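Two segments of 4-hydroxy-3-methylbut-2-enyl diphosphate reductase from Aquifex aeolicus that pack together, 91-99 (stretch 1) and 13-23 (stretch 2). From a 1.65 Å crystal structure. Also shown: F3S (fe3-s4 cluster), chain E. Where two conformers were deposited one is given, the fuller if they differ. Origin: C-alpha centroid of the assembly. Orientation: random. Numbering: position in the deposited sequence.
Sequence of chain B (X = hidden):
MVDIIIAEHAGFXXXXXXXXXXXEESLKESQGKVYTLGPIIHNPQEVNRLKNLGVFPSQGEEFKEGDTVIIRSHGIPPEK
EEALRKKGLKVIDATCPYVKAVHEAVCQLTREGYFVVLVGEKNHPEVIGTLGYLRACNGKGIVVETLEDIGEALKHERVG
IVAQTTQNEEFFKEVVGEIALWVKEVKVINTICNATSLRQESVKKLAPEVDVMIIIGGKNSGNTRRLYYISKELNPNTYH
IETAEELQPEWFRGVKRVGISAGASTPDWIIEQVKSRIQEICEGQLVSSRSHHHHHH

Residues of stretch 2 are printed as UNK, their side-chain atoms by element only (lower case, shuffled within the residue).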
# COMPACT_ATOMS: atom_id res chain seq x y z
N VAL B 91 19.06 14.70 -31.92
CA VAL B 91 18.08 14.00 -31.08
C VAL B 91 17.40 15.05 -30.24
O VAL B 91 18.04 15.75 -29.42
CB VAL B 91 18.72 12.89 -30.21
CG1 VAL B 91 17.61 12.26 -29.31
CG2 VAL B 91 19.39 11.82 -31.12
N ILE B 92 16.09 15.19 -30.46
CA ILE B 92 15.24 16.03 -29.63
C ILE B 92 14.48 15.17 -28.63
O ILE B 92 13.67 14.32 -29.00
CB ILE B 92 14.22 16.81 -30.48
CG1 ILE B 92 14.86 17.43 -31.75
CG2 ILE B 92 13.42 17.82 -29.61
CD1 ILE B 92 15.24 18.86 -31.70
N ASP B 93 14.71 15.44 -27.35
CA ASP B 93 14.09 14.61 -26.33
C ASP B 93 12.78 15.23 -25.91
O ASP B 93 12.79 16.16 -25.11
CB ASP B 93 14.98 14.44 -25.10
CG ASP B 93 14.39 13.44 -24.10
OD1 ASP B 93 13.36 12.81 -24.43
OD2 ASP B 93 15.03 13.22 -23.05
N ALA B 94 11.66 14.65 -26.36
CA ALA B 94 10.35 15.14 -25.99
C ALA B 94 9.65 14.20 -24.98
O ALA B 94 8.44 14.25 -24.82
CB ALA B 94 9.46 15.37 -27.22
N THR B 95 10.42 13.33 -24.32
CA THR B 95 9.89 12.59 -23.18
C THR B 95 9.16 13.51 -22.20
O THR B 95 9.67 14.55 -21.81
CB THR B 95 11.04 11.88 -22.41
OG1 THR B 95 11.78 11.11 -23.33
CG2 THR B 95 10.46 10.95 -21.32
N CYS B 96 7.94 13.13 -21.80
CA CYS B 96 7.19 13.94 -20.81
C CYS B 96 8.02 14.11 -19.52
O CYS B 96 8.61 13.12 -19.05
CB CYS B 96 5.83 13.29 -20.50
SG CYS B 96 4.80 14.28 -19.39
N PRO B 97 8.09 15.35 -18.96
CA PRO B 97 8.74 15.61 -17.66
C PRO B 97 8.25 14.63 -16.58
O PRO B 97 9.03 14.20 -15.74
CB PRO B 97 8.33 17.05 -17.35
CG PRO B 97 8.24 17.66 -18.74
CD PRO B 97 7.51 16.61 -19.50
N TYR B 98 6.98 14.21 -16.66
CA TYR B 98 6.44 13.27 -15.65
C TYR B 98 6.91 11.85 -15.85
O TYR B 98 7.00 11.08 -14.91
CB TYR B 98 4.92 13.34 -15.55
CG TYR B 98 4.48 14.78 -15.33
CD1 TYR B 98 5.17 15.61 -14.44
CD2 TYR B 98 3.42 15.32 -16.04
CE1 TYR B 98 4.80 16.94 -14.26
CE2 TYR B 98 3.04 16.65 -15.86
CZ TYR B 98 3.74 17.45 -14.97
OH TYR B 98 3.38 18.77 -14.76
N VAL B 99 7.22 11.50 -17.09
CA VAL B 99 7.84 10.20 -17.39
C VAL B 99 9.29 10.25 -16.94
O VAL B 99 9.77 9.30 -16.34
CB VAL B 99 7.68 9.83 -18.91
CG1 VAL B 99 8.55 8.62 -19.30
CG2 VAL B 99 6.19 9.51 -19.25
N UNK B 13 -2.93 15.95 -23.09
CA UNK B 13 -2.30 16.27 -21.82
C UNK B 13 -1.09 17.18 -22.03
O UNK B 13 -0.58 17.36 -23.15
c UNK B 13 -1.83 15.00 -21.17
s UNK B 13 -0.68 14.22 -22.26
N UNK B 14 -0.58 17.69 -20.92
CA UNK B 14 0.60 18.54 -20.95
C UNK B 14 1.78 17.98 -21.77
O UNK B 14 2.33 18.65 -22.65
c UNK B 14 2.54 20.78 -19.64
c UNK B 14 2.39 19.42 -19.41
c UNK B 14 4.94 20.56 -19.26
c UNK B 14 3.81 21.37 -19.56
c UNK B 14 4.78 19.22 -19.02
c UNK B 14 1.04 18.79 -19.51
c UNK B 14 3.51 18.65 -19.10
N UNK B 15 2.16 16.74 -21.48
CA UNK B 15 3.30 16.11 -22.14
C UNK B 15 3.13 15.95 -23.63
O UNK B 15 4.05 16.15 -24.37
N UNK B 16 1.94 15.56 -24.08
CA UNK B 16 1.76 15.36 -25.53
C UNK B 16 1.74 16.72 -26.27
O UNK B 16 2.31 16.86 -27.35
c UNK B 16 0.51 14.49 -25.82
c UNK B 16 0.77 13.05 -25.40
c UNK B 16 0.10 14.57 -27.28
N UNK B 17 1.06 17.69 -25.68
CA UNK B 17 1.03 19.04 -26.19
C UNK B 17 2.47 19.54 -26.36
O UNK B 17 2.83 20.06 -27.40
c UNK B 17 -1.18 20.07 -25.37
c UNK B 17 -1.68 21.25 -24.55
n UNK B 17 -4.13 21.70 -24.39
c UNK B 17 -2.89 21.91 -25.19
c UNK B 17 0.30 19.97 -25.21
N UNK B 18 3.28 19.34 -25.33
CA UNK B 18 4.69 19.75 -25.31
C UNK B 18 5.49 19.01 -26.40
O UNK B 18 6.26 19.65 -27.14
n UNK B 18 10.87 18.99 -22.30
c UNK B 18 7.23 19.45 -22.39
c UNK B 18 9.59 18.69 -22.47
c UNK B 18 5.28 19.46 -23.93
c UNK B 18 6.78 19.62 -23.83
n UNK B 18 8.67 19.64 -22.27
n UNK B 18 9.22 17.46 -22.82
N UNK B 19 5.29 17.69 -26.52
CA UNK B 19 5.97 16.90 -27.58
C UNK B 19 5.64 17.42 -28.99
O UNK B 19 6.55 17.57 -29.84
c UNK B 19 5.67 15.42 -27.46
N UNK B 20 4.36 17.71 -29.22
CA UNK B 20 3.88 18.22 -30.54
C UNK B 20 4.57 19.54 -30.87
O UNK B 20 5.05 19.72 -32.00
c UNK B 20 1.85 19.05 -31.84
c UNK B 20 2.34 18.28 -30.63
c UNK B 20 1.80 16.89 -30.68
N UNK B 21 4.61 20.41 -29.87
CA UNK B 21 5.20 21.74 -30.02
C UNK B 21 6.71 21.64 -30.25
O UNK B 21 7.24 22.33 -31.10
n UNK B 21 3.76 26.39 -30.66
c UNK B 21 4.85 22.65 -28.84
c UNK B 21 4.11 26.43 -29.21
c UNK B 21 5.10 24.12 -29.16
c UNK B 21 4.07 25.05 -28.54
N UNK B 22 7.39 20.74 -29.53
CA UNK B 22 8.82 20.54 -29.75
C UNK B 22 9.07 20.02 -31.16
O UNK B 22 10.06 20.36 -31.80
c UNK B 22 9.54 20.05 -27.30
c UNK B 22 10.51 21.24 -27.20
c UNK B 22 9.39 19.52 -28.74
c UNK B 22 9.99 18.95 -26.38
N UNK B 23 8.19 19.15 -31.64
CA UNK B 23 8.31 18.57 -32.98
C UNK B 23 8.18 19.69 -34.02
O UNK B 23 8.99 19.81 -34.94
c UNK B 23 7.21 17.52 -33.17
FE1 F3S E . 0.61 12.74 -18.03
FE3 F3S E . 2.87 13.28 -19.42
FE4 F3S E . 0.64 13.05 -20.43
S1 F3S E . 2.58 11.64 -17.87
S2 F3S E . -0.96 11.94 -19.48
S3 F3S E . 1.11 14.69 -19.10
S4 F3S E . 2.44 12.65 -21.59
O HOH W 1 6.89 16.19 -23.47

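Position 13 carries one carbon and then one sulfur, and the sulfur sits 2.5 Å from FE4 of the F3S cluster, as a cysteine thiolate does. This is Cys 13, and its SG also accepts from the backbone N of position 16 at 3.5 Å, capping the helix that follows while it binds metal.

Position 14 has one carbon and then a six-carbon ring with no heteroatom; a ring carbon lies 3.8 Å from Pro 97 CG, and the ring is oblique to that of Tyr 98, the planes 41° apart. It is Phe 14, its ring edge meeting Pro 97.

Position 15 has no side-chain atoms, and its CA lies 3.6 Å from Cys 96 SG: Gly 15. An ideal CB would fall 2.5 Å from that SG and 2.4 Å from F3S S4, both clashes. The bare backbone lets helix, ligand and cluster crowd together.

Position 16 shows three carbons, forked at the first, and points away from stretch 1: Val 16. Position 17 is four carbons in a row ending in nitrogen, exposed and out of reach: Lys 17.

Position 18 runs three carbons, a nitrogen, then a carbon bearing two more nitrogens, one of them 3.1 Å from Thr 95 O; Pro 97 CD covers one face of this guanidinium. It is Arg 18, extended, with chi1 to chi3 all t.

Position 19 has a single carbon, 3.8 Å from Ala 94 CB, so it is Ala 19. Position 20, again three carbons forked at the first, points away: Val 20. Position 21, four carbons ending in nitrogen, is exposed Lys 21.

Position 22 has four carbons forked at the second, an end carbon 3.7 Å from Ala 94 CB: Leu 22. Position 23, one carbon clear of stretch 1, is Ala 23.

The contact works by combining small and large residues along one helix face. Small residues set the close points: CA atoms are 4.6 Å apart at Cys 96 and Gly 15, and 5.0 Å at Ala 94 and Ala 19. Larger groups, Phe 14, Arg 18 and Leu 22, supply apolar and polar cover around them. One water ties the polar part together, donating to Gly 15 O (3.0 Å) and Ala 94 O (2.8 Å) and accepting from Arg 18 NH1 (2.7 Å). The cluster bridges the stretches by coordination, Cys 96 SG binding FE3 at 2.2 Å and Cys 13 SG binding FE4; like Cys 13, Cys 96 caps its own helix, its SG accepting from Tyr 98 N at 3.5 Å.

Stretch 2 13-23: CFGVKRAVKLA
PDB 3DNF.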